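Local coordinates for PKS_KS domain-containing protein (Photorhabdus luminescens subsp. laumondii, PDB 6SMO), which probably serves as the condensing ketosynthase of a minimal type II polyketide synthase, extending acyl-carrier-protein-bound chains towards the octaketide of an anthraquinone, at residues B[282-287]-B[435-440]; B[385-391]-B[413-418]. One frame throughout, in Å; residues are numbered along the deposited sequence.

Contact 1. Residues B[282-287]-B[435-440]; sequences IYAELA and IVMRAV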
ATOM      1  N   ILE B 282     -18.096 -21.266  11.500  1.00 39.62           N
ATOM      2  CA  ILE B 282     -17.634 -19.879  11.809  1.00 39.25           C
ATOM      3  C   ILE B 282     -16.448 -19.957  12.778  1.00 38.75           C
ATOM      4  O   ILE B 282     -16.630 -20.477  13.897  1.00 38.27           O
ATOM      5  CB  ILE B 282     -18.793 -19.035  12.380  1.00 39.88           C
ATOM      6  CG1 ILE B 282     -19.956 -18.926  11.389  1.00 40.47           C
ATOM      7  CG2 ILE B 282     -18.300 -17.662  12.817  1.00 39.78           C
ATOM      8  CD1 ILE B 282     -21.275 -18.554  12.026  1.00 41.03           C
ATOM      9  N   TYR B 283     -15.285 -19.449  12.357  1.00 38.18           N
ATOM     10  CA  TYR B 283     -14.046 -19.366  13.175  1.00 37.95           C
ATOM     11  C   TYR B 283     -14.208 -18.260  14.224  1.00 37.98           C
ATOM     12  O   TYR B 283     -14.081 -18.547  15.430  1.00 37.22           O
ATOM     13  CB  TYR B 283     -12.820 -19.120  12.289  1.00 37.75           C
ATOM     14  CG  TYR B 283     -12.304 -20.348  11.581  1.00 37.87           C
ATOM     15  CD1 TYR B 283     -11.316 -21.136  12.149  1.00 37.89           C
ATOM     16  CD2 TYR B 283     -12.802 -20.726  10.344  1.00 37.95           C
ATOM     17  CE1 TYR B 283     -10.838 -22.270  11.512  1.00 37.81           C
ATOM     18  CE2 TYR B 283     -12.332 -21.854   9.690  1.00 38.04           C
ATOM     19  CZ  TYR B 283     -11.344 -22.628  10.276  1.00 37.95           C
ATOM     20  OH  TYR B 283     -10.870 -23.742   9.646  1.00 38.24           O
ATOM     21  N   ALA B 284     -14.487 -17.037  13.766  1.00 38.30           N
ATOM     22  CA  ALA B 284     -14.626 -15.827  14.612  1.00 38.77           C
ATOM     23  C   ALA B 284     -15.367 -14.725  13.845  1.00 39.29           C
ATOM     24  O   ALA B 284     -15.440 -14.804  12.602  1.00 39.93           O
ATOM     25  CB  ALA B 284     -13.262 -15.362  15.059  1.00 38.65           C
ATOM     26  N   GLU B 285     -15.894 -13.740  14.577  1.00 39.52           N
ATOM     27  CA  GLU B 285     -16.565 -12.531  14.031  1.00 39.14           C
ATOM     28  C   GLU B 285     -15.528 -11.410  13.902  1.00 38.09           C
ATOM     29  O   GLU B 285     -14.871 -11.104  14.917  1.00 37.61           O
ATOM     30  CB  GLU B 285     -17.719 -12.108  14.943  1.00 40.12           C
ATOM     31  CG  GLU B 285     -18.574 -10.986  14.378  1.00 40.64           C
ATOM     32  CD  GLU B 285     -19.491 -10.316  15.387  1.00 41.36           C
ATOM     33  OE1 GLU B 285     -19.922 -10.997  16.340  1.00 42.53           O
ATOM     34  OE2 GLU B 285     -19.769  -9.112  15.219  1.00 41.19           O
ATOM     35  N   LEU B 286     -15.382 -10.839  12.702  1.00 36.90           N
ATOM     36  CA  LEU B 286     -14.562  -9.626  12.437  1.00 36.21           C
ATOM     37  C   LEU B 286     -15.440  -8.399  12.717  1.00 35.31           C
ATOM     38  O   LEU B 286     -16.192  -7.988  11.813  1.00 35.79           O
ATOM     39  CB  LEU B 286     -14.050  -9.667  10.992  1.00 36.51           C
ATOM     40  CG  LEU B 286     -12.743  -8.920  10.726  1.00 36.95           C
ATOM     41  CD1 LEU B 286     -12.021  -9.501   9.519  1.00 37.23           C
ATOM     42  CD2 LEU B 286     -12.987  -7.431  10.531  1.00 37.34           C
ATOM     43  N   ALA B 287     -15.354  -7.859  13.937  1.00 34.51           N
ATOM     44  CA  ALA B 287     -16.338  -6.923  14.534  1.00 34.48           C
ATOM     45  C   ALA B 287     -16.119  -5.493  14.021  1.00 34.20           C
ATOM     46  O   ALA B 287     -17.116  -4.859  13.623  1.00 34.38           O
ATOM     47  CB  ALA B 287     -16.258  -6.982  16.039  1.00 34.60           C
ATOM     48  N   ILE B 435      -7.793  -4.321  13.805  1.00 30.34           N
ATOM     49  CA  ILE B 435      -9.102  -5.024  13.637  1.00 30.63           C
ATOM     50  C   ILE B 435      -9.474  -5.662  14.979  1.00 30.94           C
ATOM     51  O   ILE B 435      -8.566  -6.151  15.678  1.00 30.38           O
ATOM     52  CB  ILE B 435      -9.068  -6.061  12.494  1.00 30.79           C
ATOM     53  CG1 ILE B 435      -7.914  -7.056  12.636  1.00 30.87           C
ATOM     54  CG2 ILE B 435      -9.045  -5.369  11.141  1.00 30.82           C
ATOM     55  CD1 ILE B 435      -8.112  -8.340  11.869  1.00 31.26           C
ATOM     56  N   VAL B 436     -10.763  -5.633  15.325  1.00 31.71           N
ATOM     57  CA  VAL B 436     -11.325  -6.253  16.561  1.00 32.40           C
ATOM     58  C   VAL B 436     -12.035  -7.548  16.156  1.00 33.35           C
ATOM     59  O   VAL B 436     -13.049  -7.461  15.438  1.00 33.67           O
ATOM     60  CB  VAL B 436     -12.279  -5.290  17.294  1.00 32.32           C
ATOM     61  CG1 VAL B 436     -12.864  -5.918  18.551  1.00 32.46           C
ATOM     62  CG2 VAL B 436     -11.601  -3.969  17.625  1.00 32.32           C
ATOM     63  N   MET B 437     -11.505  -8.696  16.588  1.00 34.74           N
ATOM     64  CA  MET B 437     -12.117 -10.032  16.372  1.00 36.16           C
ATOM     65  C   MET B 437     -12.808 -10.483  17.662  1.00 36.79           C
ATOM     66  O   MET B 437     -12.403 -10.024  18.748  1.00 36.33           O
ATOM     67  CB  MET B 437     -11.068 -11.064  15.951  1.00 36.98           C
ATOM     68  CG  MET B 437     -10.552 -10.841  14.545  1.00 38.21           C
ATOM     69  SD  MET B 437      -9.932 -12.359  13.791  1.00 39.91           S
ATOM     70  CE  MET B 437      -9.632 -11.793  12.118  1.00 40.28           C
ATOM     71  N   ARG B 438     -13.811 -11.353  17.530  1.00 38.33           N
ATOM     72  CA  ARG B 438     -14.755 -11.731  18.613  1.00 39.98           C
ATOM     73  C   ARG B 438     -15.193 -13.187  18.416  1.00 40.23           C
ATOM     74  O   ARG B 438     -15.330 -13.612  17.251  1.00 40.17           O
ATOM     75  CB  ARG B 438     -15.951 -10.774  18.584  1.00 41.70           C
ATOM     76  CG  ARG B 438     -16.868 -10.857  19.796  1.00 43.62           C
ATOM     77  CD  ARG B 438     -18.020  -9.880  19.663  1.00 45.55           C
ATOM     78  NE  ARG B 438     -18.932  -9.915  20.797  1.00 47.42           N
ATOM     79  CZ  ARG B 438     -20.026  -9.165  20.916  1.00 49.06           C
ATOM     80  NH1 ARG B 438     -20.359  -8.307  19.965  1.00 49.74           N
ATOM     81  NH2 ARG B 438     -20.787  -9.280  21.992  1.00 50.26           N
ATOM     82  N   ALA B 439     -15.397 -13.917  19.517  1.00 40.84           N
ATOM     83  CA  ALA B 439     -15.917 -15.304  19.532  1.00 41.41           C
ATOM     84  C   ALA B 439     -17.437 -15.274  19.336  1.00 42.39           C
ATOM     85  O   ALA B 439     -18.078 -14.326  19.833  1.00 42.82           O
ATOM     86  CB  ALA B 439     -15.540 -15.986  20.824  1.00 41.23           C
ATOM     87  N   VAL B 440     -17.981 -16.272  18.632  1.00 43.53           N
ATOM     88  CA  VAL B 440     -19.440 -16.423  18.348  1.00 44.45           C
ATOM     89  C   VAL B 440     -19.991 -17.549  19.232  1.00 44.44           C
ATOM     90  O   VAL B 440     -19.386 -18.614  19.354  1.00 43.66           O
ATOM     91  CB  VAL B 440     -19.699 -16.699  16.853  1.00 44.97           C
ATOM     92  CG1 VAL B 440     -21.186 -16.753  16.532  1.00 45.78           C
ATOM     93  CG2 VAL B 440     -19.003 -15.681  15.961  1.00 44.81           C
TER

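Contact 2. Residues B[385-391]-B[413-418]; sequences EIEKQYV and GCSYPI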
ATOM      1  N   GLU B 385      -6.735 -19.395  17.096  1.00 32.33           N
ATOM      2  CA  GLU B 385      -6.545 -19.178  18.558  1.00 32.58           C
ATOM      3  C   GLU B 385      -7.910 -19.046  19.248  1.00 32.83           C
ATOM      4  O   GLU B 385      -8.098 -19.687  20.300  1.00 32.93           O
ATOM      5  CB  GLU B 385      -5.687 -17.938  18.821  1.00 32.27           C
ATOM      6  CG  GLU B 385      -4.196 -18.194  18.709  1.00 32.36           C
ATOM      7  CD  GLU B 385      -3.339 -16.954  18.897  1.00 32.43           C
ATOM      8  OE1 GLU B 385      -3.536 -15.983  18.143  1.00 32.57           O
ATOM      9  OE2 GLU B 385      -2.485 -16.956  19.804  1.00 33.00           O
ATOM     10  N   ILE B 386      -8.815 -18.242  18.678  1.00 33.11           N
ATOM     11  CA  ILE B 386     -10.183 -17.984  19.224  1.00 33.93           C
ATOM     12  C   ILE B 386     -11.006 -19.276  19.139  1.00 35.53           C
ATOM     13  O   ILE B 386     -11.706 -19.592  20.123  1.00 36.23           O
ATOM     14  CB  ILE B 386     -10.862 -16.809  18.489  1.00 33.47           C
ATOM     15  CG1 ILE B 386     -10.161 -15.481  18.796  1.00 33.12           C
ATOM     16  CG2 ILE B 386     -12.350 -16.747  18.811  1.00 33.53           C
ATOM     17  CD1 ILE B 386     -10.505 -14.362  17.842  1.00 33.12           C
ATOM     18  N   GLU B 387     -10.925 -19.980  18.005  1.00 36.43           N
ATOM     19  CA  GLU B 387     -11.633 -21.267  17.750  1.00 37.61           C
ATOM     20  C   GLU B 387     -11.251 -22.295  18.819  1.00 37.78           C
ATOM     21  O   GLU B 387     -12.169 -22.870  19.439  1.00 38.70           O
ATOM     22  CB  GLU B 387     -11.301 -21.810  16.358  1.00 38.13           C
ATOM     23  CG  GLU B 387     -12.506 -21.912  15.442  1.00 39.12           C
ATOM     24  CD  GLU B 387     -13.284 -23.210  15.567  1.00 40.48           C
ATOM     25  OE1 GLU B 387     -14.502 -23.144  15.830  1.00 41.71           O
ATOM     26  OE2 GLU B 387     -12.671 -24.282  15.395  1.00 40.79           O
ATOM     27  N   LYS B 388      -9.947 -22.505  19.023  1.00 37.59           N
ATOM     28  CA  LYS B 388      -9.390 -23.602  19.862  1.00 37.72           C
ATOM     29  C   LYS B 388      -9.147 -23.116  21.297  1.00 37.34           C
ATOM     30  O   LYS B 388      -8.662 -23.929  22.110  1.00 36.98           O
ATOM     31  CB  LYS B 388      -8.114 -24.144  19.208  1.00 37.74           C
ATOM     32  CG  LYS B 388      -8.344 -24.910  17.910  1.00 38.09           C
ATOM     33  CD  LYS B 388      -7.102 -25.070  17.061  1.00 38.09           C
ATOM     34  CE  LYS B 388      -7.369 -25.777  15.748  1.00 38.48           C
ATOM     35  NZ  LYS B 388      -7.478 -27.246  15.924  1.00 38.66           N
ATOM     36  N   GLN B 389      -9.489 -21.856  21.604  1.00 37.05           N
ATOM     37  CA  GLN B 389      -9.348 -21.234  22.951  1.00 37.03           C
ATOM     38  C   GLN B 389      -7.931 -21.484  23.484  1.00 36.71           C
ATOM     39  O   GLN B 389      -7.793 -21.818  24.679  1.00 37.58           O
ATOM     40  CB  GLN B 389     -10.410 -21.782  23.908  1.00 37.68           C
ATOM     41  CG  GLN B 389     -11.840 -21.444  23.507  1.00 38.26           C
ATOM     42  CD  GLN B 389     -12.206 -20.008  23.796  1.00 38.35           C
ATOM     43  OE1 GLN B 389     -11.756 -19.082  23.124  1.00 38.47           O
ATOM     44  NE2 GLN B 389     -13.045 -19.811  24.799  1.00 38.97           N
ATOM     45  N   TYR B 390      -6.924 -21.335  22.618  1.00 35.81           N
ATOM     46  CA  TYR B 390      -5.479 -21.478  22.936  1.00 35.25           C
ATOM     47  C   TYR B 390      -4.744 -20.220  22.465  1.00 34.61           C
ATOM     48  O   TYR B 390      -5.193 -19.593  21.486  1.00 34.53           O
ATOM     49  CB  TYR B 390      -4.899 -22.738  22.285  1.00 34.75           C
ATOM     50  CG  TYR B 390      -3.494 -23.076  22.718  1.00 34.33           C
ATOM     51  CD1 TYR B 390      -3.262 -23.874  23.827  1.00 34.37           C
ATOM     52  CD2 TYR B 390      -2.395 -22.596  22.025  1.00 33.91           C
ATOM     53  CE1 TYR B 390      -1.975 -24.188  24.235  1.00 34.38           C
ATOM     54  CE2 TYR B 390      -1.101 -22.899  22.419  1.00 33.89           C
ATOM     55  CZ  TYR B 390      -0.890 -23.700  23.529  1.00 34.13           C
ATOM     56  OH  TYR B 390       0.380 -24.005  23.923  1.00 34.36           O
ATOM     57  N   VAL B 391      -3.651 -19.872  23.147  1.00 34.45           N
ATOM     58  CA  VAL B 391      -2.801 -18.684  22.839  1.00 34.53           C
ATOM     59  C   VAL B 391      -1.364 -19.165  22.609  1.00 34.24           C
ATOM     60  O   VAL B 391      -0.780 -19.741  23.548  1.00 34.00           O
ATOM     61  CB  VAL B 391      -2.884 -17.636  23.967  1.00 34.78           C
ATOM     62  CG1 VAL B 391      -1.927 -16.479  23.734  1.00 35.17           C
ATOM     63  CG2 VAL B 391      -4.301 -17.119  24.151  1.00 34.69           C
ATOM     64  N   GLY B 413       3.169 -21.649  25.504  1.00 40.35           N
ATOM     65  CA  GLY B 413       1.766 -21.206  25.379  1.00 39.82           C
ATOM     66  C   GLY B 413       0.871 -21.913  26.384  1.00 39.41           C
ATOM     67  O   GLY B 413       1.399 -22.705  27.190  1.00 39.57           O
ATOM     68  N   CYS B 414      -0.437 -21.643  26.340  1.00 39.14           N
ATOM     69  CA  CYS B 414      -1.445 -22.209  27.279  1.00 39.56           C
ATOM     70  C   CYS B 414      -2.865 -22.010  26.738  1.00 38.78           C
ATOM     71  O   CYS B 414      -3.060 -21.129  25.877  1.00 37.58           O
ATOM     72  CB  CYS B 414      -1.332 -21.558  28.653  1.00 40.42           C
ATOM     73  SG  CYS B 414      -1.617 -19.770  28.628  1.00 41.59           S
ATOM     74  N   SER B 415      -3.813 -22.809  27.237  1.00 39.17           N
ATOM     75  CA  SER B 415      -5.273 -22.659  27.000  1.00 38.93           C
ATOM     76  C   SER B 415      -5.756 -21.380  27.691  1.00 38.44           C
ATOM     77  O   SER B 415      -5.421 -21.194  28.878  1.00 38.23           O
ATOM     78  CB  SER B 415      -6.035 -23.868  27.487  1.00 39.42           C
ATOM     79  OG  SER B 415      -5.602 -25.043  26.820  1.00 39.95           O
ATOM     80  N   TYR B 416      -6.493 -20.530  26.969  1.00 37.99           N
ATOM     81  CA  TYR B 416      -7.026 -19.236  27.470  1.00 38.17           C
ATOM     82  C   TYR B 416      -8.380 -18.954  26.824  1.00 37.46           C
ATOM     83  O   TYR B 416      -8.516 -19.062  25.607  1.00 36.16           O
ATOM     84  CB  TYR B 416      -6.031 -18.108  27.191  1.00 38.25           C
ATOM     85  CG  TYR B 416      -6.282 -16.850  27.980  1.00 39.30           C
ATOM     86  CD1 TYR B 416      -5.738 -16.676  29.243  1.00 39.89           C
ATOM     87  CD2 TYR B 416      -7.075 -15.833  27.472  1.00 39.79           C
ATOM     88  CE1 TYR B 416      -5.970 -15.525  29.978  1.00 40.51           C
ATOM     89  CE2 TYR B 416      -7.316 -14.676  28.194  1.00 40.30           C
ATOM     90  CZ  TYR B 416      -6.761 -14.519  29.451  1.00 40.58           C
ATOM     91  OH  TYR B 416      -6.996 -13.381  30.167  1.00 41.34           O
ATOM     92  N   PRO B 417      -9.419 -18.582  27.608  1.00 38.05           N
ATOM     93  CA  PRO B 417     -10.736 -18.283  27.049  1.00 38.40           C
ATOM     94  C   PRO B 417     -10.786 -16.849  26.500  1.00 38.60           C
ATOM     95  O   PRO B 417     -10.937 -15.925  27.280  1.00 39.14           O
ATOM     96  CB  PRO B 417     -11.680 -18.487  28.243  1.00 38.46           C
ATOM     97  CG  PRO B 417     -10.833 -18.181  29.468  1.00 38.41           C
ATOM     98  CD  PRO B 417      -9.389 -18.418  29.070  1.00 38.19           C
ATOM     99  N   ILE B 418     -10.648 -16.706  25.178  1.00 38.97           N
ATOM    100  CA  ILE B 418     -10.626 -15.396  24.462  1.00 39.08           C
ATOM    101  C   ILE B 418     -12.074 -14.971  24.194  1.00 39.86           C
ATOM    102  O   ILE B 418     -12.803 -15.745  23.542  1.00 40.21           O
ATOM    103  CB  ILE B 418      -9.805 -15.485  23.156  1.00 38.73           C
ATOM    104  CG1 ILE B 418      -8.394 -16.028  23.399  1.00 38.52           C
ATOM    105  CG2 ILE B 418      -9.768 -14.136  22.449  1.00 38.40           C
ATOM    106  CD1 ILE B 418      -7.730 -16.591  22.162  1.00 38.22           C
TER

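Contact 1. Residues B[282-287]-B[435-440]
Two strands, 284-287 and 435-438, run antiparallel here, their axes 4.6 Å apart at closest approach and their directions 148° apart. Glu285 and Arg438 form the hydrogen-bonded pair: Glu285 N donates to Arg438 O (2.7 Å), and Arg438 N returns the bond to Glu285 O (2.8 Å). Two residues on, Ala287 N reaches Val436 O (2.8 Å), while the backbone of Val436 bonds on to Gly288 and not back to Ala287, whose phi/psi (-80°/-49°) break the regular pairing. Glu285 O also receives a CA-H...O contact from Met437 CA at 3.3 Å. The intervening amides face outwards, where Leu286 bonds to the backbone of Val29 and Met437 to that of Ala421, so each strand continues the sheet. The charged side chains of Glu285 and Arg438 share a face without forming a salt bridge: Glu285 OE1 lies 4.5 Å from Arg438 NH1, well out of the guanidinium plane. Beyond the strand end, Val440 CG2 packs on Ile282 CG2 (3.8 Å). On the other face, Leu286 CD1 meets Met437 CE at 4.2 Å. The pairing joins the first and last strands of the C-terminal half of the thiolase fold. Strand 29-37 flanks 284-293 and strand 420-427 flanks 431-438, while helix 372-388 packs against Ile435 and Met437 on one face and helix 306-319 against Val436 and Ala287 on the other.

Contact 2. Residues B[385-391]-B[413-418]
Ile418 is the main bump, filling a hollow between the last turn of helix 372-388 and the short strand after it. Its CD1 lies 3.6 Å from Glu385 O and 4.0 Å from Val391 CG2, while its CG2 rests on Ile386 CG1 at 3.9 Å. Next to it, Val391 CG2 presses on Tyr416 CB (3.6 Å). The hollow owes its shape to a Schellman motif at the helix C-terminus: Gln389 has positive phi, Tyr390 N bonds to Glu385 O (3.1 Å), and Gln389 N bonds weakly to Ile386 O (3.5 Å). The chain turns into a two-stranded antiparallel sheet, in which Val391 N donates to Cys414 O (3.1 Å) and Cys414 N weakly to Val391 O (3.4 Å); just beyond it Tyr416 N donates to Gln389 O (2.9 Å). Gln389 folds its side chain along Pro417, its OE1 accepting a weak bond from Ile418 N (3.3 Å). Cys414 O sits over one face of the Tyr390 ring, 3.4 Å from Tyr390 CD1, and the ring stacks with His52; Tyr390 OH comes within 3.3 Å of Gly413 C, where a beta carbon on Gly413 would clash with both Tyr390 OH and Val391 O.

Overall arrangement
Contact 2 is nested within the chain loop closed by contact 1, and their centres lie 14 Å apart. They meet along the end of helix 372-388, where Ile386 CD1 packs on Met437 CB and Ile386 CG2 on Ala439 CB, both at 3.8 Å, and Glu387 CG lies 3.6 Å from Tyr283 CD1. The helix thus links the sheet of contact 1 to the turn of contact 2. Neither contact includes residues of the hexaketide pocket, but one segment of each belongs to an element that leads from it: His369 and Leu371 line the pocket just before the helix begins, and Gly427 and Phe428 do so where strand 420-427 gives way to strand 431-438.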